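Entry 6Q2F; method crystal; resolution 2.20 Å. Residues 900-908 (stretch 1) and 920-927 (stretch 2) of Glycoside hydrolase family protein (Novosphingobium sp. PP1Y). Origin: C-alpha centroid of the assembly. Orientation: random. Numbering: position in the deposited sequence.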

# COMPACT_ATOMS: atom_id res chain seq x y z
N GLY A 900 -17.10 -25.62 -6.83
CA GLY A 900 -17.62 -26.86 -7.40
C GLY A 900 -19.02 -26.69 -7.98
O GLY A 900 -19.45 -27.50 -8.82
N LYS A 901 -19.73 -25.64 -7.57
CA LYS A 901 -21.10 -25.41 -8.02
C LYS A 901 -21.20 -24.47 -9.22
O LYS A 901 -22.27 -24.40 -9.84
CB LYS A 901 -21.93 -24.88 -6.84
CG LYS A 901 -22.27 -25.99 -5.83
CD LYS A 901 -22.72 -25.44 -4.48
CE LYS A 901 -24.04 -26.05 -4.07
NZ LYS A 901 -25.11 -25.74 -5.06
N GLY A 902 -20.13 -23.77 -9.59
CA GLY A 902 -20.13 -23.01 -10.82
C GLY A 902 -19.27 -21.77 -10.74
O GLY A 902 -18.40 -21.64 -9.88
N GLU A 903 -19.51 -20.86 -11.68
CA GLU A 903 -18.69 -19.66 -11.85
C GLU A 903 -19.44 -18.43 -11.35
O GLU A 903 -20.67 -18.37 -11.39
CB GLU A 903 -18.35 -19.45 -13.33
CG GLU A 903 -18.08 -20.72 -14.06
CD GLU A 903 -16.93 -21.47 -13.44
OE1 GLU A 903 -15.88 -20.83 -13.23
OE2 GLU A 903 -17.09 -22.67 -13.15
N ILE A 904 -18.67 -17.45 -10.89
CA ILE A 904 -19.19 -16.13 -10.57
C ILE A 904 -18.28 -15.12 -11.25
O ILE A 904 -17.07 -15.10 -10.97
CB ILE A 904 -19.23 -15.87 -9.06
CG1 ILE A 904 -20.12 -16.89 -8.37
CG2 ILE A 904 -19.71 -14.44 -8.80
CD1 ILE A 904 -19.90 -16.88 -6.86
N TYR A 905 -18.83 -14.31 -12.15
CA TYR A 905 -18.11 -13.19 -12.73
C TYR A 905 -18.59 -11.90 -12.11
O TYR A 905 -19.79 -11.70 -11.94
CB TYR A 905 -18.27 -13.12 -14.25
CG TYR A 905 -17.53 -14.20 -14.99
CD1 TYR A 905 -18.10 -15.46 -15.13
CD2 TYR A 905 -16.29 -13.97 -15.56
CE1 TYR A 905 -17.45 -16.48 -15.82
CE2 TYR A 905 -15.62 -14.99 -16.25
CZ TYR A 905 -16.22 -16.23 -16.37
OH TYR A 905 -15.60 -17.26 -17.05
N TYR A 906 -17.65 -11.05 -11.73
CA TYR A 906 -17.93 -9.72 -11.21
C TYR A 906 -17.49 -8.73 -12.26
O TYR A 906 -16.33 -8.76 -12.68
CB TYR A 906 -17.18 -9.48 -9.90
CG TYR A 906 -17.42 -8.13 -9.26
CD1 TYR A 906 -18.69 -7.74 -8.86
CD2 TYR A 906 -16.38 -7.25 -9.04
CE1 TYR A 906 -18.91 -6.50 -8.25
CE2 TYR A 906 -16.58 -6.02 -8.44
CZ TYR A 906 -17.84 -5.66 -8.03
OH TYR A 906 -18.01 -4.42 -7.42
N LEU A 907 -18.40 -7.84 -12.67
CA LEU A 907 -18.15 -6.84 -13.70
C LEU A 907 -18.40 -5.44 -13.15
O LEU A 907 -19.37 -5.22 -12.41
CB LEU A 907 -19.07 -7.06 -14.91
CG LEU A 907 -19.20 -8.44 -15.56
CD1 LEU A 907 -20.01 -8.34 -16.86
CD2 LEU A 907 -17.84 -9.02 -15.86
N VAL A 908 -17.56 -4.48 -13.53
CA VAL A 908 -17.77 -3.08 -13.16
C VAL A 908 -17.63 -2.21 -14.39
O VAL A 908 -16.56 -2.19 -15.01
CB VAL A 908 -16.79 -2.61 -12.08
CG1 VAL A 908 -17.15 -1.15 -11.68
CG2 VAL A 908 -16.83 -3.55 -10.90
N HIS A 920 -19.07 -11.96 -23.20
CA HIS A 920 -18.61 -13.30 -23.54
C HIS A 920 -17.87 -13.90 -22.35
O HIS A 920 -16.86 -13.34 -21.92
CB HIS A 920 -17.66 -13.29 -24.75
CG HIS A 920 -18.32 -12.85 -26.02
ND1 HIS A 920 -18.36 -13.64 -27.16
CD2 HIS A 920 -18.96 -11.70 -26.34
CE1 HIS A 920 -19.01 -13.00 -28.11
NE2 HIS A 920 -19.37 -11.81 -27.65
N PHE A 921 -18.36 -15.02 -21.84
CA PHE A 921 -17.76 -15.70 -20.71
C PHE A 921 -17.28 -17.07 -21.15
O PHE A 921 -17.99 -17.77 -21.90
CB PHE A 921 -18.74 -15.83 -19.54
CG PHE A 921 -19.36 -14.53 -19.13
CD1 PHE A 921 -20.46 -14.04 -19.80
CD2 PHE A 921 -18.85 -13.80 -18.06
CE1 PHE A 921 -21.04 -12.85 -19.42
CE2 PHE A 921 -19.42 -12.61 -17.68
CZ PHE A 921 -20.52 -12.13 -18.36
N ARG A 922 -16.07 -17.44 -20.71
CA ARG A 922 -15.52 -18.76 -21.03
C ARG A 922 -16.14 -19.78 -20.08
O ARG A 922 -15.52 -20.28 -19.14
CB ARG A 922 -14.00 -18.74 -20.92
CG ARG A 922 -13.31 -20.04 -21.38
CD ARG A 922 -11.80 -19.95 -21.16
NE ARG A 922 -11.46 -19.79 -19.74
CZ ARG A 922 -10.38 -19.16 -19.29
NH1 ARG A 922 -9.52 -18.59 -20.13
NH2 ARG A 922 -10.16 -19.08 -17.99
N VAL A 923 -17.41 -20.08 -20.31
CA VAL A 923 -18.14 -21.04 -19.50
C VAL A 923 -19.28 -21.58 -20.34
O VAL A 923 -19.74 -20.95 -21.29
CB VAL A 923 -18.68 -20.44 -18.18
CG1 VAL A 923 -19.66 -19.31 -18.47
CG2 VAL A 923 -19.37 -21.50 -17.31
N THR A 924 -19.75 -22.76 -19.96
CA THR A 924 -20.66 -23.56 -20.74
C THR A 924 -21.50 -24.38 -19.77
O THR A 924 -21.13 -24.56 -18.62
CB THR A 924 -19.80 -24.40 -21.70
OG1 THR A 924 -18.91 -25.21 -20.94
CG2 THR A 924 -19.10 -23.55 -22.71
N GLY A 925 -22.66 -24.86 -20.23
CA GLY A 925 -23.46 -25.74 -19.39
C GLY A 925 -24.22 -25.09 -18.24
O GLY A 925 -24.88 -25.81 -17.47
N LYS A 926 -24.18 -23.77 -18.09
CA LYS A 926 -24.82 -23.09 -16.97
C LYS A 926 -25.75 -21.99 -17.48
O LYS A 926 -25.42 -21.28 -18.43
CB LYS A 926 -23.76 -22.49 -16.03
CG LYS A 926 -22.83 -23.52 -15.36
CD LYS A 926 -23.54 -24.27 -14.23
CE LYS A 926 -22.53 -25.03 -13.35
NZ LYS A 926 -23.19 -25.78 -12.23
N GLN A 927 -26.90 -21.82 -16.83
CA GLN A 927 -27.74 -20.70 -17.22
C GLN A 927 -27.41 -19.51 -16.35
O GLN A 927 -27.59 -19.57 -15.12
CB GLN A 927 -29.22 -21.03 -17.16
CG GLN A 927 -29.79 -21.59 -15.90
CD GLN A 927 -31.29 -21.60 -15.98
OE1 GLN A 927 -31.88 -20.67 -16.53
NE2 GLN A 927 -31.93 -22.66 -15.48
O HOH W 1 -21.37 -27.30 -10.99

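How do the two backbones lie against each other? They run in opposite senses: Gly902 faces Lys926, Glu903 faces Val923 and Tyr905 faces Phe921, so the sequence numbers rise in one stretch as they fall in the other. The paired CA atoms sit 7.7 to 8.4 Å apart, too far for backbone hydrogen bonding, and none links the two main chains. The contact is therefore made by side chains, and near Lys926 by side chain against main chain. Along the strand of stretch 1 the alternation of residues points Glu903, Tyr905 and Leu907 toward stretch 2, while Tyr906 points away.

What does Phe921 do at the start of stretch 2? It drives its ring edge into the face of Tyr905. The centroids are 4.7 Å apart and the planes meet at 66°, an edge-to-face arrangement that brings the slightly positive ring hydrogens of Phe921 against the electron-rich face of the tyrosine. The approach is close, with Phe921 CD2 3.4 Å from Tyr905 CG. Leu907 also meets the Phe921 ring at its edge, near its plane, with Leu907 CD1 4.1 Å from Phe921 CZ. All three residues are buried, so this is an apolar contact shielded from solvent.

How does the chain continue past the aromatic pair? At Arg922 the strand has ended, and the CA-to-CB bond points sideways; a weak hydrogen bond from Val923 N to Phe921 O (2.9 Å) spans this residue. Val923 then turns back toward stretch 1, and its two methyls reach different neighbours. Val923 CG2 lies 3.6 Å from Glu903 CG, packing against the aliphatic part of the glutamate, whose carboxylate oxygens are hydrogen-bonded elsewhere in the structure. Val923 CG1 makes a looser contact, 4.5 Å from Tyr905 CE1. Thr924 and Gly925 make no contact with stretch 1.

Why does Lys926 matter so much at the far end? It supplies the one direct hydrogen bond between the stretches: Lys926 NZ donates to Lys901 O at 2.9 Å. The amine also donates to water 1, with Lys926 NZ 2.7 Å from the water oxygen, and that water donates in turn to Gly900 O at 2.9 Å, so one ammonium group engages two successive carbonyls, one directly and one through water. To get there the lysine chain passes Gly902, with Lys926 CE 4.0 Å from Gly902 CA. A CB on Gly902 would point toward stretch 2 and lie only 3.4 Å from Lys926 CE; the backbone angles there (149/-163) call for glycine in any case.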